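Local coordinates for serpin B3 (Homo sapiens, PDB 4ZK3), which is a serpin that probably inhibits proteases and is linked to the aggregate-forming Pso p27 of psoriasis, at residues 82-93 with 123-131. Residues are numbered along the deposited sequence; the frame is centred on the assembly and turned at random.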
loop_
_atom_site.group_PDB
_atom_site.type_symbol
_atom_site.label_atom_id
_atom_site.label_comp_id
_atom_site.label_asym_id
_atom_site.label_seq_id
_atom_site.Cartn_x
_atom_site.Cartn_y
_atom_site.Cartn_z
ATOM N N HIS A 82 3.018 15.955 -9.812
ATOM C CA HIS A 82 2.575 14.936 -10.756
ATOM C C HIS A 82 3.726 14.423 -11.667
ATOM O O HIS A 82 3.760 13.243 -12.016
ATOM C CB HIS A 82 1.358 15.462 -11.560
ATOM C CG HIS A 82 0.106 15.609 -10.732
ATOM N ND1 HIS A 82 -0.553 16.811 -10.549
ATOM C CD2 HIS A 82 -0.603 14.692 -10.035
ATOM C CE1 HIS A 82 -1.621 16.619 -9.797
ATOM N NE2 HIS A 82 -1.671 15.339 -9.468
ATOM N N HIS A 83 4.653 15.303 -12.040
ATOM C CA HIS A 83 5.861 14.953 -12.791
ATOM C C HIS A 83 6.738 14.048 -11.950
ATOM O O HIS A 83 7.354 13.109 -12.430
ATOM C CB HIS A 83 6.714 16.211 -13.096
ATOM C CG HIS A 83 6.170 17.101 -14.175
ATOM N ND1 HIS A 83 6.672 17.097 -15.462
ATOM C CD2 HIS A 83 5.203 18.056 -14.151
ATOM C CE1 HIS A 83 6.016 17.988 -16.191
ATOM N NE2 HIS A 83 5.120 18.583 -15.420
ATOM N N GLN A 84 6.864 14.390 -10.685
ATOM C CA GLN A 84 7.710 13.611 -9.783
ATOM C C GLN A 84 7.100 12.218 -9.568
ATOM O O GLN A 84 7.800 11.192 -9.582
ATOM C CB GLN A 84 7.948 14.376 -8.472
ATOM C CG GLN A 84 8.668 15.701 -8.721
ATOM C CD GLN A 84 9.165 16.351 -7.466
ATOM O OE1 GLN A 84 8.961 17.542 -7.247
ATOM N NE2 GLN A 84 9.806 15.564 -6.617
ATOM N N PHE A 85 5.774 12.186 -9.472
ATOM C CA PHE A 85 5.086 10.923 -9.363
ATOM C C PHE A 85 5.218 10.103 -10.654
ATOM O O PHE A 85 5.379 8.889 -10.597
ATOM C CB PHE A 85 3.616 11.127 -8.970
ATOM C CG PHE A 85 3.057 9.963 -8.232
ATOM C CD1 PHE A 85 2.489 8.939 -8.909
ATOM C CD2 PHE A 85 3.212 9.859 -6.864
ATOM C CE1 PHE A 85 2.023 7.833 -8.232
ATOM C CE2 PHE A 85 2.748 8.757 -6.162
ATOM C CZ PHE A 85 2.150 7.746 -6.842
ATOM N N GLN A 86 5.198 10.759 -11.817
ATOM C CA GLN A 86 5.397 10.055 -13.055
ATOM C C GLN A 86 6.754 9.354 -13.100
ATOM O O GLN A 86 6.855 8.203 -13.584
ATOM C CB GLN A 86 5.254 11.012 -14.219
ATOM C CG GLN A 86 5.603 10.448 -15.560
ATOM C CD GLN A 86 5.893 11.568 -16.560
ATOM O OE1 GLN A 86 5.375 12.711 -16.451
ATOM N NE2 GLN A 86 6.749 11.266 -17.519
ATOM N N LYS A 87 7.789 10.025 -12.597
ATOM C CA LYS A 87 9.135 9.423 -12.536
ATOM C C LYS A 87 9.114 8.195 -11.612
ATOM O O LYS A 87 9.649 7.143 -11.958
ATOM C CB LYS A 87 10.155 10.425 -12.000
ATOM C CG LYS A 87 10.704 11.396 -13.043
ATOM C CD LYS A 87 12.054 11.978 -12.596
ATOM C CE LYS A 87 12.938 12.448 -13.758
ATOM N NZ LYS A 87 12.911 13.921 -14.008
ATOM N N LEU A 88 8.480 8.318 -10.442
ATOM C CA LEU A 88 8.292 7.161 -9.583
ATOM C C LEU A 88 7.609 5.994 -10.277
ATOM O O LEU A 88 8.109 4.866 -10.209
ATOM C CB LEU A 88 7.458 7.500 -8.351
ATOM C CG LEU A 88 8.178 7.965 -7.091
ATOM C CD1 LEU A 88 7.138 8.042 -5.978
ATOM C CD2 LEU A 88 9.358 7.064 -6.712
ATOM N N LEU A 89 6.451 6.227 -10.906
ATOM C CA LEU A 89 5.737 5.126 -11.575
ATOM C C LEU A 89 6.656 4.308 -12.500
ATOM O O LEU A 89 6.609 3.073 -12.493
ATOM C CB LEU A 89 4.473 5.640 -12.321
ATOM C CG LEU A 89 3.334 6.165 -11.421
ATOM C CD1 LEU A 89 2.217 6.705 -12.275
ATOM C CD2 LEU A 89 2.765 5.071 -10.517
ATOM N N THR A 90 7.513 5.009 -13.259
ATOM C CA THR A 90 8.482 4.400 -14.186
ATOM C C THR A 90 9.380 3.397 -13.455
ATOM O O THR A 90 9.617 2.299 -13.944
ATOM C CB THR A 90 9.426 5.457 -14.816
ATOM O OG1 THR A 90 8.698 6.628 -15.145
ATOM C CG2 THR A 90 10.075 4.932 -16.097
ATOM N N GLU A 91 9.869 3.797 -12.285
ATOM C CA GLU A 91 10.787 2.973 -11.475
ATOM C C GLU A 91 10.131 1.729 -10.920
ATOM O O GLU A 91 10.733 0.696 -10.737
ATOM C CB GLU A 91 11.280 3.795 -10.306
ATOM C CG GLU A 91 11.999 5.074 -10.701
ATOM C CD GLU A 91 13.472 4.856 -10.889
ATOM O OE1 GLU A 91 14.236 5.766 -10.494
ATOM O OE2 GLU A 91 13.854 3.766 -11.397
ATOM N N PHE A 92 8.844 1.831 -10.704
ATOM C CA PHE A 92 8.089 0.758 -10.139
ATOM C C PHE A 92 7.620 -0.233 -11.195
ATOM O O PHE A 92 6.645 -0.981 -10.937
ATOM C CB PHE A 92 6.858 1.340 -9.411
ATOM C CG PHE A 92 7.172 2.245 -8.257
ATOM C CD1 PHE A 92 8.431 2.326 -7.711
ATOM C CD2 PHE A 92 6.161 2.998 -7.709
ATOM C CE1 PHE A 92 8.686 3.159 -6.629
ATOM C CE2 PHE A 92 6.395 3.856 -6.639
ATOM C CZ PHE A 92 7.660 3.923 -6.076
ATOM N N ASN A 93 8.166 -0.195 -12.415
ATOM C CA ASN A 93 7.764 -1.223 -13.417
ATOM C C ASN A 93 9.084 -1.787 -13.863
ATOM O O ASN A 93 9.765 -1.167 -14.689
ATOM C CB ASN A 93 7.001 -0.686 -14.642
ATOM C CG ASN A 93 5.549 -0.404 -14.362
ATOM O OD1 ASN A 93 5.150 0.757 -14.229
ATOM N ND2 ASN A 93 4.760 -1.433 -14.273
ATOM N N ILE A 123 -3.847 12.313 -17.316
ATOM C CA ILE A 123 -3.704 11.041 -16.591
ATOM C C ILE A 123 -2.866 10.060 -17.401
ATOM O O ILE A 123 -2.043 9.347 -16.844
ATOM C CB ILE A 123 -5.047 10.430 -16.152
ATOM C CG1 ILE A 123 -5.975 10.113 -17.304
ATOM C CG2 ILE A 123 -5.677 11.291 -15.094
ATOM C CD1 ILE A 123 -7.298 9.650 -16.740
ATOM N N LYS A 124 -3.028 10.075 -18.734
ATOM C CA LYS A 124 -2.184 9.268 -19.588
ATOM C C LYS A 124 -0.703 9.581 -19.376
ATOM O O LYS A 124 0.127 8.675 -19.192
ATOM C CB LYS A 124 -2.600 9.361 -21.064
ATOM C CG LYS A 124 -3.983 8.738 -21.387
ATOM C CD LYS A 124 -4.433 8.949 -22.848
ATOM C CE LYS A 124 -5.866 8.590 -23.041
ATOM N NZ LYS A 124 -6.295 8.796 -24.439
ATOM N N LYS A 125 -0.392 10.856 -19.345
ATOM C CA LYS A 125 0.973 11.308 -19.234
ATOM C C LYS A 125 1.616 11.171 -17.834
ATOM O O LYS A 125 2.735 10.715 -17.743
ATOM C CB LYS A 125 1.044 12.770 -19.620
ATOM C CG LYS A 125 2.437 13.371 -19.481
ATOM C CD LYS A 125 2.335 14.887 -19.343
ATOM C CE LYS A 125 3.684 15.576 -19.447
ATOM N NZ LYS A 125 3.421 17.028 -19.631
ATOM N N PHE A 126 0.961 11.642 -16.779
ATOM C CA PHE A 126 1.571 11.543 -15.423
ATOM C C PHE A 126 1.427 10.176 -14.720
ATOM O O PHE A 126 2.315 9.794 -13.927
ATOM C CB PHE A 126 1.056 12.637 -14.499
ATOM C CG PHE A 126 1.335 14.010 -15.013
ATOM C CD1 PHE A 126 2.634 14.494 -15.039
ATOM C CD2 PHE A 126 0.305 14.790 -15.544
ATOM C CE1 PHE A 126 2.895 15.750 -15.562
ATOM C CE2 PHE A 126 0.565 16.041 -16.071
ATOM C CZ PHE A 126 1.863 16.522 -16.078
ATOM N N TYR A 127 0.337 9.467 -15.023
ATOM C CA TYR A 127 -0.026 8.234 -14.305
ATOM C C TYR A 127 -0.063 7.043 -15.230
ATOM O O TYR A 127 -0.387 5.952 -14.811
ATOM C CB TYR A 127 -1.399 8.412 -13.635
ATOM C CG TYR A 127 -1.296 9.339 -12.493
ATOM C CD1 TYR A 127 -0.880 8.889 -11.242
ATOM C CD2 TYR A 127 -1.479 10.695 -12.675
ATOM C CE1 TYR A 127 -0.732 9.772 -10.194
ATOM C CE2 TYR A 127 -1.298 11.585 -11.627
ATOM C CZ TYR A 127 -0.949 11.129 -10.408
ATOM O OH TYR A 127 -0.763 12.028 -9.385
ATOM N N GLN A 128 0.291 7.241 -16.510
ATOM C CA GLN A 128 0.351 6.130 -17.476
ATOM C C GLN A 128 -1.010 5.446 -17.550
ATOM O O GLN A 128 -1.120 4.264 -17.820
ATOM C CB GLN A 128 1.446 5.125 -17.107
ATOM C CG GLN A 128 2.805 5.720 -16.752
ATOM C CD GLN A 128 3.884 4.645 -16.318
ATOM O OE1 GLN A 128 3.597 3.590 -15.703
ATOM N NE2 GLN A 128 5.140 4.949 -16.633
ATOM N N THR A 129 -2.073 6.200 -17.325
ATOM C CA THR A 129 -3.390 5.643 -17.225
ATOM C C THR A 129 -3.929 5.234 -18.631
ATOM O O THR A 129 -3.915 6.047 -19.557
ATOM C CB THR A 129 -4.313 6.674 -16.562
ATOM O OG1 THR A 129 -3.738 7.056 -15.290
ATOM C CG2 THR A 129 -5.700 6.068 -16.345
ATOM N N SER A 130 -4.462 4.018 -18.761
ATOM C CA SER A 130 -5.194 3.639 -19.967
ATOM C C SER A 130 -6.671 3.817 -19.653
ATOM O O SER A 130 -7.048 3.968 -18.496
ATOM C CB SER A 130 -4.883 2.180 -20.379
ATOM O OG SER A 130 -5.194 1.311 -19.295
ATOM N N VAL A 131 -7.483 3.864 -20.696
ATOM C CA VAL A 131 -8.899 4.182 -20.583
ATOM C C VAL A 131 -9.721 3.078 -21.243
ATOM O O VAL A 131 -9.474 2.700 -22.405
ATOM C CB VAL A 131 -9.214 5.490 -21.292
ATOM C CG1 VAL A 131 -10.695 5.772 -21.219
ATOM C CG2 VAL A 131 -8.383 6.641 -20.667
#
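F126 lies across the first turn of helix 81-91 with its ring caught between two neighbours. CB of H82 sits over one face, 4.0 Å from the centroid of the F126 ring, a CH-pi contact; on the opposite face lies CD of K125, from its own helix. The far rim points at H83: CE1 of F126 stands over the centre of the imidazole, making an edge-to-face pair with the planes 66° apart. H83 is poorly ordered, however, so the exact pose of its ring is uncertain.

Y127 goes the other way, into the interior. With CG anti to its carbonyl carbon (chi1 -71°), the phenol swings back to helix 81-91 although its CB points away, and its CE1 comes 3.6 Å from CD1 of F85 in an oblique meeting of rings. Branch CD1 of L89 pushes in beside the base of this side chain, 3.4 Å from the Y127 CA. M40 of helix 31-42 and L43 also touch Y127.

The backbones come nearest at Q86 and F126, CA to CA 4.7 Å. The buried carbonyl O of F126 has no hydrogen-bond partner in the model; CA of Q86 makes a CA-H...O contact with it at 3.2 Å, and CB of Q86 and CD1 of L89 also lie against it. Further along, the Q128 amide reaches toward L89 and T90.

The axes of segments 82-91 and 123-127 pass 8.7 Å apart at 64°, joined through an aromatic cluster of H82, H83, F85, F126 and Y127, which packs two helices of the serpin fold together beside strand 99-110.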